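Local coordinates for protein D-alanyl transferase DltD (Enterococcus faecium TX0133A04, PDB 6PFX) that probably transfers D-alanine onto lipoteichoic acid in the D-alanylation pathway of the Gram-positive cell wall, as a membrane-associated member of the SGNH hydrolase clan, at residues Phe272-Leu277 against Leu377-Ser383; Ala144-Leu148 against Leu163-Lys167. Residue numbers count along the deposited sequence, not the author numbering.

Overall arrangement
Both contacts lie on the same side of the chain's centre, contact 1 about 16 Å from it and contact 2 about 24 Å, their centres about 16 Å apart. Contact 1 is buried and sets segment 377-383, near the C-terminus, against helix 271-284, which leads into strand 288-293 of the parallel sheet; partly buried contact 2 joins helices 138-147 and 157-167. Helix 138-147 carries one side of contact 2 and packs against contact 1, with Tyr-142 on Ser-273; a salt bridge, Arg-146 NE to Asp-274 OD1 at 2.9 Å, ties 144-148 to 272-277. Contact 1 has a direct hydrogen bond, a CH-pi contact and one bridging water; contact 2 has aliphatic packing and two edge waters, no direct hydrogen bond.

Contact 1: Phe272-Leu277 against Leu377-Ser383; sequences FSDFQL and LDDAFFS
A C-terminal 3-10 turn, residues 379-382, packs on helix 271-284, which precedes strand 288-293 of the parallel sheet in this SGNH-clan fold. Segment 272-277 is helical. In Leu377-Ser383 an Asx turn starts the 3-10 segment, Ala-380 N donating to Asp-378 OD1 at 2.9 Å, and Ser-383 is the N-cap of helix 384-388. The nearest CA atoms are those of Ser-273 and Phe-382, 4.5 Å apart. Ser-273 (chi1 m) points its CB toward the turn and donates from OG to Phe-381 O at 2.8 Å. Gln-276, chi1 t and chi2 p, lays CG over one face of the Phe-382 ring, a CH-pi contact 3.7 Å from the centroid; Leu-277 CD2 touches Phe-382 CE1 at 3.7 Å. Beyond CG the Gln-276 side chain leads away from the ring: OE1 lies 3.3 Å from Phe-381 CB, and NE2 is 3.0 Å from a water that donates to Asp-379 OD1 at 2.9 Å. Gln-321 NE2 hydrogen-bonds to Gln-276 OE1, and Gln-325 OE1 to Gln-276 NE2 and Asp-378 N. The buried glutamine thus satisfies its polar end while its aliphatic stem packs against an aromatic face.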
# COMPACT_ATOMS: atom_id res chain seq x y z
N PHE A 272 0.85 -11.24 6.53
CA PHE A 272 2.24 -11.06 6.94
C PHE A 272 3.18 -11.69 5.92
O PHE A 272 4.26 -11.17 5.66
CB PHE A 272 2.48 -11.66 8.33
CG PHE A 272 1.89 -10.85 9.44
CD1 PHE A 272 2.51 -9.70 9.89
CD2 PHE A 272 0.69 -11.21 10.00
CE1 PHE A 272 1.96 -8.94 10.89
CE2 PHE A 272 0.13 -10.46 11.00
CZ PHE A 272 0.77 -9.32 11.44
N SER A 273 2.77 -12.82 5.35
CA SER A 273 3.59 -13.50 4.34
C SER A 273 3.41 -12.87 2.96
O SER A 273 4.39 -12.79 2.20
CB SER A 273 3.30 -14.99 4.39
OG SER A 273 3.66 -15.52 5.67
N ASP A 274 2.21 -12.40 2.61
CA ASP A 274 2.06 -11.60 1.40
C ASP A 274 2.93 -10.35 1.48
O ASP A 274 3.57 -9.95 0.50
CB ASP A 274 0.59 -11.20 1.16
CG ASP A 274 -0.33 -12.38 0.87
OD1 ASP A 274 0.13 -13.53 0.72
OD2 ASP A 274 -1.55 -12.15 0.79
N PHE A 275 2.98 -9.71 2.66
CA PHE A 275 3.82 -8.54 2.87
C PHE A 275 5.29 -8.90 2.70
O PHE A 275 6.07 -8.10 2.17
CB PHE A 275 3.55 -7.97 4.29
CG PHE A 275 4.28 -6.68 4.57
CD1 PHE A 275 3.95 -5.55 3.88
CD2 PHE A 275 5.27 -6.60 5.53
CE1 PHE A 275 4.60 -4.38 4.10
CE2 PHE A 275 5.93 -5.40 5.76
CZ PHE A 275 5.60 -4.30 5.03
N GLN A 276 5.68 -10.12 3.09
CA GLN A 276 7.05 -10.55 2.87
C GLN A 276 7.43 -10.55 1.40
O GLN A 276 8.60 -10.32 1.06
CB GLN A 276 7.29 -11.94 3.48
CG GLN A 276 8.74 -12.37 3.40
CD GLN A 276 9.74 -11.48 4.14
OE1 GLN A 276 9.40 -10.71 5.05
NE2 GLN A 276 10.99 -11.60 3.74
N LEU A 277 6.48 -10.82 0.50
CA LEU A 277 6.76 -10.71 -0.92
C LEU A 277 7.18 -9.30 -1.28
O LEU A 277 8.16 -9.09 -2.01
CB LEU A 277 5.52 -11.09 -1.73
CG LEU A 277 5.10 -12.55 -1.74
CD1 LEU A 277 3.77 -12.73 -2.44
CD2 LEU A 277 6.15 -13.35 -2.49
N LEU A 377 17.24 -10.59 4.06
CA LEU A 377 15.94 -11.24 3.96
C LEU A 377 15.94 -12.60 4.67
O LEU A 377 16.92 -13.34 4.65
CB LEU A 377 15.52 -11.42 2.51
CG LEU A 377 15.26 -10.12 1.75
CD1 LEU A 377 15.15 -10.42 0.27
CD2 LEU A 377 14.00 -9.44 2.27
N ASP A 378 14.81 -12.91 5.31
CA ASP A 378 14.61 -14.20 5.95
C ASP A 378 13.32 -14.81 5.41
O ASP A 378 12.23 -14.29 5.64
CB ASP A 378 14.50 -14.05 7.46
CG ASP A 378 14.58 -15.38 8.18
OD1 ASP A 378 14.40 -16.45 7.56
OD2 ASP A 378 14.85 -15.34 9.39
N ASP A 379 13.46 -15.95 4.73
CA ASP A 379 12.31 -16.62 4.14
C ASP A 379 11.40 -17.25 5.19
O ASP A 379 10.28 -17.63 4.84
CB ASP A 379 12.82 -17.65 3.13
CG ASP A 379 13.53 -17.00 1.94
OD1 ASP A 379 13.02 -15.99 1.40
OD2 ASP A 379 14.59 -17.51 1.52
N ALA A 380 11.82 -17.34 6.46
CA ALA A 380 10.90 -17.78 7.50
C ALA A 380 9.64 -16.94 7.54
O ALA A 380 8.61 -17.38 8.06
CB ALA A 380 11.57 -17.71 8.88
N PHE A 381 9.70 -15.69 7.07
CA PHE A 381 8.52 -14.83 7.15
C PHE A 381 7.42 -15.26 6.17
O PHE A 381 6.31 -14.71 6.24
CB PHE A 381 8.92 -13.37 6.97
CG PHE A 381 9.67 -12.79 8.14
CD1 PHE A 381 9.02 -12.58 9.36
CD2 PHE A 381 10.99 -12.39 8.02
CE1 PHE A 381 9.70 -12.04 10.42
CE2 PHE A 381 11.68 -11.87 9.10
CZ PHE A 381 11.02 -11.66 10.29
N PHE A 382 7.69 -16.23 5.28
CA PHE A 382 6.65 -16.84 4.45
C PHE A 382 5.88 -17.95 5.18
O PHE A 382 4.85 -18.41 4.67
CB PHE A 382 7.26 -17.41 3.14
CG PHE A 382 7.76 -16.35 2.20
CD1 PHE A 382 6.91 -15.35 1.73
CD2 PHE A 382 9.08 -16.36 1.77
CE1 PHE A 382 7.38 -14.35 0.86
CE2 PHE A 382 9.55 -15.38 0.91
CZ PHE A 382 8.69 -14.37 0.46
N SER A 383 6.35 -18.36 6.36
CA SER A 383 5.83 -19.55 7.02
C SER A 383 4.53 -19.29 7.76
O SER A 383 4.27 -18.17 8.22
CB SER A 383 6.84 -20.10 8.03
OG SER A 383 6.95 -19.25 9.17
O HOH W 1 12.28 -13.18 1.54

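Contact 2: Ala144-Leu148 against Leu163-Lys167; sequences ARRLL and LQTIK
Lys-167 lies extended, all four chi angles t, along the flank of helix 138-147, its CG 3.6 Å from Arg-145 CG and its CD 3.9 Å from Leu-148 CD1. Its ammonium goes on to a water, 3.0 Å from NZ, which donates to Arg-145 O at 2.8 Å. A second water, donating to Lys-167 O at 2.9 Å, makes a short, weak bond of 2.5 Å with Arg-145 NH1. Beneath these polar ends the packing is aliphatic. Ala-144 and Leu-163 have the nearest CA atoms, 5.2 Å apart, and the small CB of Ala-144 fits against Leu-163 O at 3.6 Å and Ile-166 CG2 at 3.8 Å. Segment 144-148 lies on helix 138-147 and segment 163-167 is helical throughout; Leu-148 N bonds to Ala-144 O at 3.1 Å and Lys-167 N to Leu-163 O at 2.8 Å. This is helix-helix packing between two helices close in sequence, 138-147 and 157-167, with the short helix 151-154 in the connection; helix 123-132 adds Trp-129 against Leu-147 and Leu-163, and Leu-130 against Ile-166. Leu-163 (m, t) meets Leu-147 CB through CD1 at 3.8 Å and Leu-148 CG through CB at 3.9 Å. Leu-148, also m, t, points toward helix 157-167 and touches Gln-164 CD with CD1 at 3.7 Å.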
# COMPACT_ATOMS: atom_id res chain seq x y z
N ALA A 144 3.26 -18.77 -5.83
CA ALA A 144 2.54 -19.80 -6.58
C ALA A 144 1.54 -20.51 -5.69
O ALA A 144 0.39 -20.75 -6.09
CB ALA A 144 3.52 -20.80 -7.19
N ARG A 145 1.95 -20.82 -4.46
CA ARG A 145 1.05 -21.46 -3.50
C ARG A 145 -0.17 -20.59 -3.25
O ARG A 145 -1.30 -21.08 -3.18
CB ARG A 145 1.80 -21.70 -2.19
CG ARG A 145 2.69 -22.92 -2.20
CD ARG A 145 2.93 -23.47 -0.80
NE ARG A 145 3.50 -22.51 0.14
CZ ARG A 145 4.79 -22.15 0.17
NH1 ARG A 145 5.64 -22.65 -0.71
NH2 ARG A 145 5.21 -21.28 1.08
N ARG A 146 0.04 -19.28 -3.10
CA ARG A 146 -1.08 -18.40 -2.83
C ARG A 146 -2.00 -18.30 -4.03
O ARG A 146 -3.23 -18.41 -3.90
CB ARG A 146 -0.56 -17.01 -2.47
CG ARG A 146 0.02 -16.91 -1.10
CD ARG A 146 -1.07 -16.97 -0.05
NE ARG A 146 -1.72 -15.68 0.18
CZ ARG A 146 -3.02 -15.52 0.45
NH1 ARG A 146 -3.84 -16.56 0.48
NH2 ARG A 146 -3.50 -14.31 0.66
N LEU A 147 -1.43 -18.08 -5.21
CA LEU A 147 -2.25 -17.89 -6.40
C LEU A 147 -3.12 -19.11 -6.65
O LEU A 147 -4.26 -18.96 -7.11
CB LEU A 147 -1.36 -17.63 -7.61
CG LEU A 147 -0.64 -16.29 -7.59
CD1 LEU A 147 0.30 -16.12 -8.73
CD2 LEU A 147 -1.64 -15.12 -7.60
N LEU A 148 -2.62 -20.30 -6.34
CA LEU A 148 -3.35 -21.53 -6.58
C LEU A 148 -4.56 -21.70 -5.67
O LEU A 148 -5.30 -22.67 -5.85
CB LEU A 148 -2.44 -22.74 -6.41
CG LEU A 148 -1.49 -23.00 -7.57
CD1 LEU A 148 -0.40 -23.96 -7.16
CD2 LEU A 148 -2.26 -23.53 -8.76
N LEU A 163 2.01 -23.04 -12.33
CA LEU A 163 2.14 -22.69 -10.92
C LEU A 163 2.40 -23.92 -10.06
O LEU A 163 3.15 -23.85 -9.08
CB LEU A 163 0.90 -21.97 -10.41
CG LEU A 163 0.62 -20.60 -11.02
CD1 LEU A 163 -0.70 -20.05 -10.47
CD2 LEU A 163 1.76 -19.62 -10.78
N GLN A 164 1.79 -25.06 -10.40
CA GLN A 164 2.09 -26.30 -9.67
C GLN A 164 3.56 -26.68 -9.78
O GLN A 164 4.17 -27.17 -8.82
CB GLN A 164 1.19 -27.43 -10.17
CG GLN A 164 -0.30 -27.27 -9.82
CD GLN A 164 -0.59 -27.45 -8.34
OE1 GLN A 164 0.32 -27.63 -7.53
NE2 GLN A 164 -1.87 -27.38 -7.99
N THR A 165 4.17 -26.49 -10.96
CA THR A 165 5.59 -26.75 -11.13
C THR A 165 6.43 -25.88 -10.20
O THR A 165 7.35 -26.36 -9.53
CB THR A 165 5.96 -26.52 -12.60
OG1 THR A 165 5.23 -27.44 -13.42
CG2 THR A 165 7.43 -26.69 -12.84
N ILE A 166 6.12 -24.58 -10.16
CA ILE A 166 6.86 -23.64 -9.32
C ILE A 166 6.65 -23.96 -7.84
O ILE A 166 7.59 -23.89 -7.04
CB ILE A 166 6.45 -22.19 -9.66
CG1 ILE A 166 6.87 -21.88 -11.09
CG2 ILE A 166 7.03 -21.25 -8.62
CD1 ILE A 166 6.27 -20.60 -11.65
N LYS A 167 5.42 -24.30 -7.46
CA LYS A 167 5.15 -24.65 -6.07
C LYS A 167 6.05 -25.79 -5.60
O LYS A 167 6.50 -25.79 -4.45
CB LYS A 167 3.68 -25.03 -5.92
CG LYS A 167 3.30 -25.54 -4.55
CD LYS A 167 1.80 -25.68 -4.44
CE LYS A 167 1.41 -26.34 -3.13
NZ LYS A 167 -0.06 -26.27 -2.89
O HOH W 2 -1.73 -23.80 -2.88
O HOH W 3 5.99 -24.85 -1.80